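Local atomic coordinates of surface glycan binding protein B (Bacteroides ovatus, PDB entry 6E57), a protein that binds mixed-linkage beta-glucan at the cell surface and probably helps the gut bacterium capture this cereal polysaccharide for use. Residues K149-Y154 against L185-P190. Residues are numbered along the deposited sequence; the frame is centred on the assembly and turned at random.
Sequences KTARLY and LEYTIP. With PO4 (phosphate ion), chain L.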
ATOM      1  N   LYS A 149      -3.267 -17.795 -12.338  1.00 54.28           N
ATOM      2  CA  LYS A 149      -3.881 -17.729 -11.015  1.00 52.77           C
ATOM      3  C   LYS A 149      -5.039 -16.727 -11.026  1.00 50.55           C
ATOM      4  O   LYS A 149      -5.211 -15.971 -11.978  1.00 49.57           O
ATOM      5  CB  LYS A 149      -2.835 -17.325  -9.972  1.00 53.50           C
ATOM      6  CG  LYS A 149      -1.561 -18.155 -10.001  1.00 56.53           C
ATOM      7  CD  LYS A 149      -0.876 -18.247  -8.662  1.00 60.44           C
ATOM      8  CE  LYS A 149       0.274 -19.230  -8.667  1.00 65.10           C
ATOM      9  NZ  LYS A 149       0.848 -19.393  -7.312  1.00 67.89           N
ATOM     10  N   THR A 150      -5.818 -16.745  -9.939  1.00 49.89           N
ATOM     11  CA  THR A 150      -6.952 -15.855  -9.731  1.00 48.37           C
ATOM     12  C   THR A 150      -6.451 -14.547  -9.104  1.00 45.81           C
ATOM     13  O   THR A 150      -5.458 -14.545  -8.376  1.00 44.62           O
ATOM     14  CB  THR A 150      -8.022 -16.529  -8.859  1.00 48.70           C
ATOM     15  OG1 THR A 150      -7.452 -16.848  -7.588  1.00 50.29           O
ATOM     16  CG2 THR A 150      -8.581 -17.791  -9.480  1.00 49.76           C
ATOM     17  N   ALA A 151      -7.152 -13.448  -9.406  1.00 45.31           N
ATOM     18  CA  ALA A 151      -6.865 -12.117  -8.866  1.00 44.18           C
ATOM     19  C   ALA A 151      -8.188 -11.413  -8.531  1.00 43.65           C
ATOM     20  O   ALA A 151      -9.255 -11.898  -8.898  1.00 45.00           O
ATOM     21  CB  ALA A 151      -6.051 -11.327  -9.861  1.00 43.82           C
ATOM     22  N   ARG A 152      -8.097 -10.273  -7.834  1.00 42.27           N
ATOM     23  CA  ARG A 152      -9.265  -9.521  -7.373  1.00 43.40           C
ATOM     24  C   ARG A 152      -9.186  -8.067  -7.843  1.00 41.87           C
ATOM     25  O   ARG A 152      -8.117  -7.465  -7.842  1.00 42.22           O
ATOM     26  CB  ARG A 152      -9.347  -9.494  -5.845  1.00 44.24           C
ATOM     27  CG  ARG A 152      -9.212 -10.853  -5.177  1.00 45.30           C
ATOM     28  CD  ARG A 152      -9.223 -10.711  -3.673  1.00 44.48           C
ATOM     29  NE  ARG A 152      -9.538 -11.979  -3.043  1.00 46.44           N
ATOM     30  CZ  ARG A 152     -10.025 -12.102  -1.816  1.00 49.14           C
ATOM     31  NH1 ARG A 152     -10.169 -11.031  -1.054  1.00 48.82           N
ATOM     32  NH2 ARG A 152     -10.379 -13.292  -1.362  1.00 54.11           N
ATOM     33  N   LEU A 153     -10.348  -7.524  -8.216  1.00 42.98           N
ATOM     34  CA  LEU A 153     -10.576  -6.091  -8.343  1.00 42.65           C
ATOM     35  C   LEU A 153     -11.580  -5.665  -7.265  1.00 43.28           C
ATOM     36  O   LEU A 153     -12.610  -6.320  -7.083  1.00 42.78           O
ATOM     37  CB  LEU A 153     -11.118  -5.777  -9.742  1.00 44.42           C
ATOM     38  CG  LEU A 153     -10.223  -6.174 -10.917  1.00 44.75           C
ATOM     39  CD1 LEU A 153     -10.948  -5.966 -12.238  1.00 46.92           C
ATOM     40  CD2 LEU A 153      -8.922  -5.392 -10.905  1.00 43.84           C
ATOM     41  N   TYR A 154     -11.249  -4.587  -6.545  1.00 41.03           N
ATOM     42  CA  TYR A 154     -12.163  -3.890  -5.647  1.00 40.08           C
ATOM     43  C   TYR A 154     -12.565  -2.561  -6.292  1.00 41.41           C
ATOM     44  O   TYR A 154     -11.750  -1.924  -6.956  1.00 41.37           O
ATOM     45  CB  TYR A 154     -11.511  -3.624  -4.288  1.00 40.02           C
ATOM     46  CG  TYR A 154     -11.233  -4.853  -3.463  1.00 40.39           C
ATOM     47  CD1 TYR A 154     -12.233  -5.456  -2.718  1.00 39.60           C
ATOM     48  CD2 TYR A 154      -9.964  -5.407  -3.411  1.00 40.52           C
ATOM     49  CE1 TYR A 154     -11.983  -6.580  -1.949  1.00 39.19           C
ATOM     50  CE2 TYR A 154      -9.698  -6.534  -2.650  1.00 39.48           C
ATOM     51  CZ  TYR A 154     -10.710  -7.121  -1.915  1.00 38.76           C
ATOM     52  OH  TYR A 154     -10.456  -8.231  -1.169  1.00 39.00           O
ATOM     53  N   LEU A 185     -14.388  -8.429  -7.651  1.00 42.82           N
ATOM     54  CA  LEU A 185     -14.515  -9.129  -8.914  1.00 43.52           C
ATOM     55  C   LEU A 185     -13.318 -10.075  -9.058  1.00 43.95           C
ATOM     56  O   LEU A 185     -12.179  -9.632  -9.197  1.00 42.55           O
ATOM     57  CB  LEU A 185     -14.575  -8.107 -10.053  1.00 43.28           C
ATOM     58  CG  LEU A 185     -15.035  -8.647 -11.407  1.00 44.39           C
ATOM     59  CD1 LEU A 185     -16.483  -9.111 -11.354  1.00 43.71           C
ATOM     60  CD2 LEU A 185     -14.858  -7.593 -12.489  1.00 45.27           C
ATOM     61  N   GLU A 186     -13.600 -11.380  -8.974  1.00 45.78           N
ATOM     62  CA  GLU A 186     -12.607 -12.429  -9.129  1.00 47.44           C
ATOM     63  C   GLU A 186     -12.442 -12.713 -10.626  1.00 49.59           C
ATOM     64  O   GLU A 186     -13.428 -12.765 -11.357  1.00 52.70           O
ATOM     65  CB  GLU A 186     -13.047 -13.676  -8.360  1.00 50.20           C
ATOM     66  CG  GLU A 186     -11.909 -14.597  -7.962  1.00 54.57           C
ATOM     67  CD  GLU A 186     -12.291 -15.648  -6.931  1.00 60.54           C
ATOM     68  OE1 GLU A 186     -13.219 -16.441  -7.208  1.00 64.67           O
ATOM     69  OE2 GLU A 186     -11.673 -15.661  -5.845  1.00 68.63           O
ATOM     70  N   TYR A 187     -11.191 -12.879 -11.069  1.00 46.58           N
ATOM     71  CA  TYR A 187     -10.887 -13.166 -12.466  1.00 47.55           C
ATOM     72  C   TYR A 187      -9.564 -13.935 -12.549  1.00 48.99           C
ATOM     73  O   TYR A 187      -8.706 -13.780 -11.690  1.00 51.35           O
ATOM     74  CB  TYR A 187     -10.867 -11.871 -13.285  1.00 48.05           C
ATOM     75  CG  TYR A 187      -9.724 -10.930 -12.993  1.00 46.25           C
ATOM     76  CD1 TYR A 187      -9.632 -10.262 -11.782  1.00 45.95           C
ATOM     77  CD2 TYR A 187      -8.745 -10.679 -13.942  1.00 46.59           C
ATOM     78  CE1 TYR A 187      -8.592  -9.387 -11.513  1.00 44.42           C
ATOM     79  CE2 TYR A 187      -7.700  -9.805 -13.690  1.00 45.66           C
ATOM     80  CZ  TYR A 187      -7.623  -9.155 -12.472  1.00 44.44           C
ATOM     81  OH  TYR A 187      -6.594  -8.295 -12.214  1.00 44.41           O
ATOM     82  N   THR A 188      -9.432 -14.767 -13.589  1.00 50.66           N
ATOM     83  CA  THR A 188      -8.246 -15.587 -13.826  1.00 51.83           C
ATOM     84  C   THR A 188      -7.351 -14.903 -14.867  1.00 52.37           C
ATOM     85  O   THR A 188      -7.820 -14.519 -15.938  1.00 54.02           O
ATOM     86  CB  THR A 188      -8.623 -16.998 -14.298  1.00 52.50           C
ATOM     87  OG1 THR A 188      -9.632 -17.521 -13.434  1.00 52.68           O
ATOM     88  CG2 THR A 188      -7.442 -17.943 -14.319  1.00 52.91           C
ATOM     89  N   ILE A 189      -6.061 -14.772 -14.541  1.00 53.18           N
ATOM     90  CA  ILE A 189      -5.059 -14.253 -15.471  1.00 54.73           C
ATOM     91  C   ILE A 189      -4.698 -15.378 -16.439  1.00 58.32           C
ATOM     92  O   ILE A 189      -4.373 -16.480 -16.006  1.00 60.93           O
ATOM     93  CB  ILE A 189      -3.812 -13.727 -14.729  1.00 54.05           C
ATOM     94  CG1 ILE A 189      -4.160 -12.742 -13.608  1.00 51.53           C
ATOM     95  CG2 ILE A 189      -2.824 -13.122 -15.714  1.00 55.24           C
ATOM     96  CD1 ILE A 189      -4.810 -11.460 -14.076  1.00 50.95           C
ATOM     97  N   PRO A 190      -4.749 -15.155 -17.773  1.00 59.97           N
ATOM     98  CA  PRO A 190      -4.312 -16.171 -18.730  1.00 61.70           C
ATOM     99  C   PRO A 190      -2.828 -16.511 -18.532  1.00 61.85           C
ATOM    100  O   PRO A 190      -2.052 -15.647 -18.121  1.00 64.40           O
ATOM    101  CB  PRO A 190      -4.544 -15.534 -20.108  1.00 62.63           C
ATOM    102  CG  PRO A 190      -5.517 -14.396 -19.849  1.00 62.79           C
ATOM    103  CD  PRO A 190      -5.241 -13.936 -18.432  1.00 61.05           C
TER
HETATM  104  P   PO4 L 510     -12.366 -12.448   1.916  1.00105.31           P
HETATM  105  O1  PO4 L 510     -12.537 -10.953   2.070  1.00101.09           O
HETATM  106  O2  PO4 L 510     -13.531 -13.005   1.130  1.00107.18           O
HETATM  107  O3  PO4 L 510     -12.335 -13.099   3.285  1.00100.19           O
HETATM  108  O4  PO4 L 510     -11.077 -12.722   1.167  1.00 93.25           O
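A151 and Y187 form a hydrogen-bonded antiparallel pair, A151 N donating to Y187 O (2.8 Å) and Y187 N to A151 O (3.1 Å). L153 and L185 repeat this two-bond pattern, and I189 N extends the pairing by a nearly straight bond (167°) to K149 O, just beyond the strands. On the buried face, the Y187 side chain holds CG between its backbone N and carbonyl carbon (chi1 69°), a torsion that swings the ring across to strand 150-154. There CE1 lies 3.6 Å from A151 CB and 3.7 Å from L153 CG, while the leucine side chain crosses the tyrosine at about a right angle. The side chains of I164 and V145, from the neighbouring five-stranded sheet, also touch that of Y187. An alanine in place of Y187 would probably open a gap beside A151 and L153, which would lose the ring they pack on, though the backbone bonds could remain. The face bearing T150, R152, E186 and T188 is looser: T150 CG2 comes no nearer to T188 OG1 than 4.1 Å. R152 reaches outward, its guanidinium holding O4 of a phosphate ion, probably from the crystallisation liquor, through NH2 (2.7 Å) and NH1 (2.9 Å), while NH1 also bonds Y154 OH. Backbone bonds and a mainly apolar face thus join outer strand 150-154 to the middle strand of a three-stranded antiparallel sheet, while T150, R152, E186 and T188 lie on the more solvent-accessible side.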